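Local coordinates for flagellin B1 (Methanocaldococcus jannaschii DSM 2661, PDB 5YA6), which carries a calcium-binding site and probably polymerises as a structural subunit of the archaellum, the archaeal swimming filament, at residues Ala90-Ala103 and Gly115-Val127. Numbering follows the deposited sequence.
With CA (calcium ion), chain D.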
loop_
_atom_site.group_PDB
_atom_site.type_symbol
_atom_site.label_atom_id
_atom_site.label_comp_id
_atom_site.label_asym_id
_atom_site.label_seq_id
_atom_site.Cartn_x
_atom_site.Cartn_y
_atom_site.Cartn_z
ATOM N N ALA B 90 1.407 -16.380 14.882
ATOM C CA ALA B 90 1.655 -15.207 14.018
ATOM C C ALA B 90 3.138 -15.076 13.868
ATOM O O ALA B 90 3.834 -14.523 14.711
ATOM C CB ALA B 90 1.033 -13.974 14.648
ATOM N N ASP B 91 3.643 -15.557 12.740
ATOM C CA ASP B 91 5.067 -15.620 12.522
ATOM C C ASP B 91 5.484 -14.730 11.326
ATOM O O ASP B 91 4.763 -13.808 10.926
ATOM C CB ASP B 91 5.505 -17.072 12.376
ATOM C CG ASP B 91 4.940 -17.742 11.167
ATOM O OD1 ASP B 91 4.327 -17.096 10.294
ATOM O OD2 ASP B 91 5.109 -18.978 11.041
ATOM N N SER B 92 6.661 -14.964 10.771
ATOM C CA SER B 92 7.145 -14.089 9.712
ATOM C C SER B 92 6.313 -14.145 8.421
ATOM O O SER B 92 6.394 -13.235 7.604
ATOM C CB SER B 92 8.596 -14.425 9.397
ATOM O OG SER B 92 8.716 -15.723 8.846
ATOM N N SER B 93 5.504 -15.180 8.217
ATOM C CA SER B 93 4.773 -15.298 6.988
ATOM C C SER B 93 3.299 -15.622 7.162
ATOM O O SER B 93 2.661 -16.025 6.224
ATOM C CB SER B 93 5.441 -16.361 6.096
ATOM O OG SER B 93 5.237 -17.601 6.680
ATOM N N SER B 94 2.736 -15.404 8.364
ATOM C CA SER B 94 1.365 -15.848 8.609
ATOM C C SER B 94 0.624 -14.866 9.489
ATOM O O SER B 94 1.273 -14.237 10.339
ATOM C CB SER B 94 1.375 -17.195 9.392
ATOM O OG SER B 94 2.370 -18.057 8.888
ATOM N N TYR B 95 -0.688 -14.714 9.278
ATOM C CA TYR B 95 -1.562 -13.927 10.176
ATOM C C TYR B 95 -2.537 -14.878 10.874
ATOM O O TYR B 95 -2.885 -15.946 10.339
ATOM C CB TYR B 95 -2.369 -12.755 9.459
ATOM C CG TYR B 95 -3.277 -13.227 8.358
ATOM C CD1 TYR B 95 -2.808 -13.371 7.075
ATOM C CD2 TYR B 95 -4.586 -13.591 8.613
ATOM C CE1 TYR B 95 -3.611 -13.849 6.067
ATOM C CE2 TYR B 95 -5.410 -14.064 7.633
ATOM C CZ TYR B 95 -4.916 -14.218 6.345
ATOM O OH TYR B 95 -5.763 -14.761 5.394
ATOM N N VAL B 96 -3.014 -14.482 12.045
ATOM C CA VAL B 96 -4.085 -15.196 12.723
ATOM C C VAL B 96 -5.377 -14.402 12.671
ATOM O O VAL B 96 -5.361 -13.171 12.885
ATOM C CB VAL B 96 -3.631 -15.479 14.189
ATOM C CG1 VAL B 96 -4.773 -16.043 15.023
ATOM C CG2 VAL B 96 -2.365 -16.329 14.159
ATOM N N VAL B 97 -6.492 -15.048 12.438
ATOM C CA VAL B 97 -7.738 -14.315 12.462
ATOM C C VAL B 97 -8.389 -14.398 13.832
ATOM O O VAL B 97 -8.573 -15.495 14.371
ATOM C CB VAL B 97 -8.727 -14.844 11.404
ATOM C CG1 VAL B 97 -10.062 -14.127 11.461
ATOM C CG2 VAL B 97 -8.097 -14.744 9.989
ATOM N N GLY B 98 -8.726 -13.258 14.400
ATOM C CA GLY B 98 -9.521 -13.202 15.675
ATOM C C GLY B 98 -10.932 -12.853 15.336
ATOM O O GLY B 98 -11.206 -11.894 14.584
ATOM N N VAL B 99 -11.877 -13.549 15.993
ATOM C CA VAL B 99 -13.259 -13.192 15.908
ATOM C C VAL B 99 -13.590 -11.969 16.795
ATOM O O VAL B 99 -13.275 -11.957 18.004
ATOM C CB VAL B 99 -14.156 -14.395 16.278
ATOM C CG1 VAL B 99 -15.636 -14.004 16.266
ATOM C CG2 VAL B 99 -13.809 -15.592 15.406
ATOM N N ILE B 100 -14.201 -10.931 16.236
ATOM C CA ILE B 100 -14.635 -9.747 16.989
ATOM C C ILE B 100 -16.155 -9.712 17.105
ATOM O O ILE B 100 -16.726 -9.408 18.185
ATOM C CB ILE B 100 -14.077 -8.428 16.363
ATOM C CG1 ILE B 100 -12.533 -8.476 16.389
ATOM C CG2 ILE B 100 -14.584 -7.214 17.120
ATOM C CD1 ILE B 100 -11.832 -8.582 17.748
ATOM N N GLN B 101 -16.843 -10.032 16.027
ATOM C CA GLN B 101 -18.285 -10.066 16.032
ATOM C C GLN B 101 -18.720 -11.097 14.971
ATOM O O GLN B 101 -18.204 -11.101 13.862
ATOM C CB GLN B 101 -18.689 -8.666 15.739
ATOM C CG GLN B 101 -20.125 -8.406 15.514
ATOM C CD GLN B 101 -20.332 -6.907 15.440
ATOM O OE1 GLN B 101 -20.049 -6.179 16.410
ATOM N NE2 GLN B 101 -20.753 -6.422 14.275
ATOM N N ASP B 102 -19.559 -12.058 15.336
ATOM C CA ASP B 102 -19.947 -13.079 14.384
ATOM C C ASP B 102 -21.221 -13.801 14.897
ATOM O O ASP B 102 -21.095 -14.799 15.539
ATOM C CB ASP B 102 -18.784 -14.045 14.220
ATOM C CG ASP B 102 -19.072 -15.172 13.278
ATOM O OD1 ASP B 102 -20.053 -15.101 12.484
ATOM O OD2 ASP B 102 -18.273 -16.068 13.299
ATOM N N ALA B 103 -22.397 -13.291 14.533
ATOM C CA ALA B 103 -23.708 -13.814 15.093
ATOM C C ALA B 103 -23.924 -15.288 14.786
ATOM O O ALA B 103 -24.319 -16.087 15.676
ATOM C CB ALA B 103 -24.869 -12.992 14.519
ATOM N N GLY B 115 -22.326 -8.377 8.650
ATOM C CA GLY B 115 -22.244 -7.902 10.008
ATOM C C GLY B 115 -20.963 -8.294 10.756
ATOM O O GLY B 115 -20.694 -7.761 11.848
ATOM N N ASP B 116 -20.195 -9.224 10.219
ATOM C CA ASP B 116 -19.062 -9.789 10.952
ATOM C C ASP B 116 -17.945 -8.798 11.073
ATOM O O ASP B 116 -17.756 -7.990 10.164
ATOM C CB ASP B 116 -18.488 -11.041 10.285
ATOM C CG ASP B 116 -19.377 -12.280 10.392
ATOM O OD1 ASP B 116 -20.443 -12.278 11.087
ATOM O OD2 ASP B 116 -18.958 -13.269 9.779
ATOM N N ILE B 117 -17.177 -8.910 12.155
ATOM C CA ILE B 117 -15.920 -8.184 12.283
ATOM C C ILE B 117 -14.861 -9.219 12.638
ATOM O O ILE B 117 -15.018 -9.995 13.587
ATOM C CB ILE B 117 -15.927 -7.031 13.326
ATOM C CG1 ILE B 117 -17.049 -6.056 13.011
ATOM C CG2 ILE B 117 -14.566 -6.314 13.372
ATOM C CD1 ILE B 117 -17.249 -5.037 14.148
ATOM N N ALA B 118 -13.755 -9.188 11.895
ATOM C CA ALA B 118 -12.616 -10.009 12.196
ATOM C C ALA B 118 -11.417 -9.112 12.435
ATOM O O ALA B 118 -11.374 -7.991 11.946
ATOM C CB ALA B 118 -12.302 -10.974 11.081
ATOM N N VAL B 119 -10.408 -9.618 13.139
ATOM C CA VAL B 119 -9.147 -8.879 13.273
ATOM C C VAL B 119 -8.033 -9.758 12.756
ATOM O O VAL B 119 -8.030 -10.983 12.970
ATOM C CB VAL B 119 -8.939 -8.400 14.739
ATOM C CG1 VAL B 119 -8.837 -9.586 15.695
ATOM C CG2 VAL B 119 -7.728 -7.502 14.841
ATOM N N LEU B 120 -7.075 -9.195 12.006
ATOM C CA LEU B 120 -5.905 -9.944 11.535
ATOM C C LEU B 120 -4.835 -9.595 12.522
ATOM O O LEU B 120 -4.426 -8.448 12.640
ATOM C CB LEU B 120 -5.518 -9.526 10.105
ATOM C CG LEU B 120 -6.700 -9.471 9.133
ATOM C CD1 LEU B 120 -6.133 -9.052 7.771
ATOM C CD2 LEU B 120 -7.457 -10.799 9.002
ATOM N N LEU B 121 -4.337 -10.612 13.190
ATOM C CA LEU B 121 -3.257 -10.472 14.135
ATOM C C LEU B 121 -1.923 -10.747 13.400
ATOM O O LEU B 121 -1.661 -11.836 12.885
ATOM C CB LEU B 121 -3.504 -11.465 15.316
ATOM C CG LEU B 121 -4.871 -11.376 16.012
ATOM C CD1 LEU B 121 -4.966 -12.530 17.024
ATOM C CD2 LEU B 121 -5.110 -10.006 16.630
ATOM N N VAL B 122 -1.046 -9.742 13.417
ATOM C CA VAL B 122 0.252 -9.772 12.733
ATOM C C VAL B 122 1.401 -9.462 13.692
ATOM O O VAL B 122 1.323 -8.470 14.424
ATOM C CB VAL B 122 0.277 -8.749 11.548
ATOM C CG1 VAL B 122 1.631 -8.759 10.828
ATOM C CG2 VAL B 122 -0.837 -9.083 10.572
ATOM N N ASN B 123 2.416 -10.342 13.763
ATOM C CA ASN B 123 3.581 -10.050 14.541
ATOM C C ASN B 123 4.532 -9.329 13.673
ATOM O O ASN B 123 5.261 -9.926 12.849
ATOM C CB ASN B 123 4.293 -11.274 15.139
ATOM C CG ASN B 123 5.330 -10.830 16.173
ATOM O OD1 ASN B 123 6.255 -10.132 15.849
ATOM N ND2 ASN B 123 5.098 -11.145 17.448
ATOM N N ALA B 124 4.480 -8.004 13.752
ATOM C CA ALA B 124 5.357 -7.177 12.899
ATOM C C ALA B 124 6.830 -7.383 13.167
ATOM O O ALA B 124 7.626 -7.309 12.241
ATOM C CB ALA B 124 5.018 -5.704 13.101
ATOM N N ASN B 125 7.208 -7.620 14.436
ATOM C CA ASN B 125 8.572 -7.916 14.799
ATOM C C ASN B 125 9.080 -9.142 14.019
ATOM O O ASN B 125 10.202 -9.140 13.507
ATOM C CB ASN B 125 8.634 -8.106 16.329
ATOM C CG ASN B 125 10.003 -8.226 16.870
ATOM O OD1 ASN B 125 10.873 -7.386 16.654
ATOM N ND2 ASN B 125 10.225 -9.296 17.639
ATOM N N ALA B 126 8.228 -10.134 13.853
ATOM C CA ALA B 126 8.593 -11.329 13.151
ATOM C C ALA B 126 8.560 -11.138 11.625
ATOM O O ALA B 126 9.467 -11.577 10.886
ATOM C CB ALA B 126 7.742 -12.491 13.616
ATOM N N VAL B 127 7.588 -10.390 11.113
ATOM C CA VAL B 127 7.508 -10.152 9.652
ATOM C C VAL B 127 8.629 -9.241 9.126
ATOM O O VAL B 127 9.251 -9.525 8.103
ATOM C CB VAL B 127 6.106 -9.572 9.271
ATOM C CG1 VAL B 127 6.006 -9.279 7.789
ATOM C CG2 VAL B 127 4.995 -10.565 9.643
HETATM CA CA CA D . -20.899 -14.528 10.463
HETATM O O HOH W 1 2.568 -12.388 11.822
HETATM O O HOH W 2 -22.338 -11.107 12.554
HETATM O O HOH W 3 -23.056 -13.666 11.236
#
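Val-96 and Leu-121 form a hydrogen-bonded antiparallel pair, joined by a nearly straight bond from Leu-121 N to Val-96 O (2.8 Å, 176° at the hydrogen). Gly-98 pairs likewise with Val-119, and the axes of strands 94-99 and 117-123 run at 147°. The register then slips by one residue: Ile-100 N and Gln-101 N both donate to Ile-117 O, the former tilted from the carbonyl plane and the latter on a lone pair, which defines a classic beta bulge. At the other end, one water accepts from Asn-123 N and donates to the carbonyl oxygens of Asp-91 and Ser-94.

On one face, Val-119 turns CG1 over Gly-98, 3.7 Å from its CA, its first torsion setting that methyl between backbone N and carbonyl carbon. Ile-100 CD1 packs against the same CG1 at 3.8 Å. On the other face, Leu-120 CD2 touches both Val-97 CG2 and the Tyr-95 ring, 4.0 Å from Tyr-95 CD2, while Val-97 CG2 sits at the edge of that ring, in its plane. Gln-101 stretches across Ile-117 so that NE2 reaches Gly-115 O at 2.8 Å, while OE1 is hydrogen-bonded to His-173 NE2, in the terminal histidine run, probably a purification tag. Beyond the bulge, calcium draws the two carboxylates together with planes 67° apart: Asp-102 OD1 lies 2.3 Å from the calcium ion, whereas Asp-116 chelates through both oxygens. Asp-104, Ser-106 and Asn-113, from the connection between the segments, complete the protein ligands, and Leu-107 N holds Asp-102 OD2.

The pair is central in the mixed sheet, strand 94-99 bordering strand 59-69; strand 117-123 borders strand 28-38 and runs on into helix 124-128, where Asn-123 is the N-cap, its OD1 accepting from Ala-126 N.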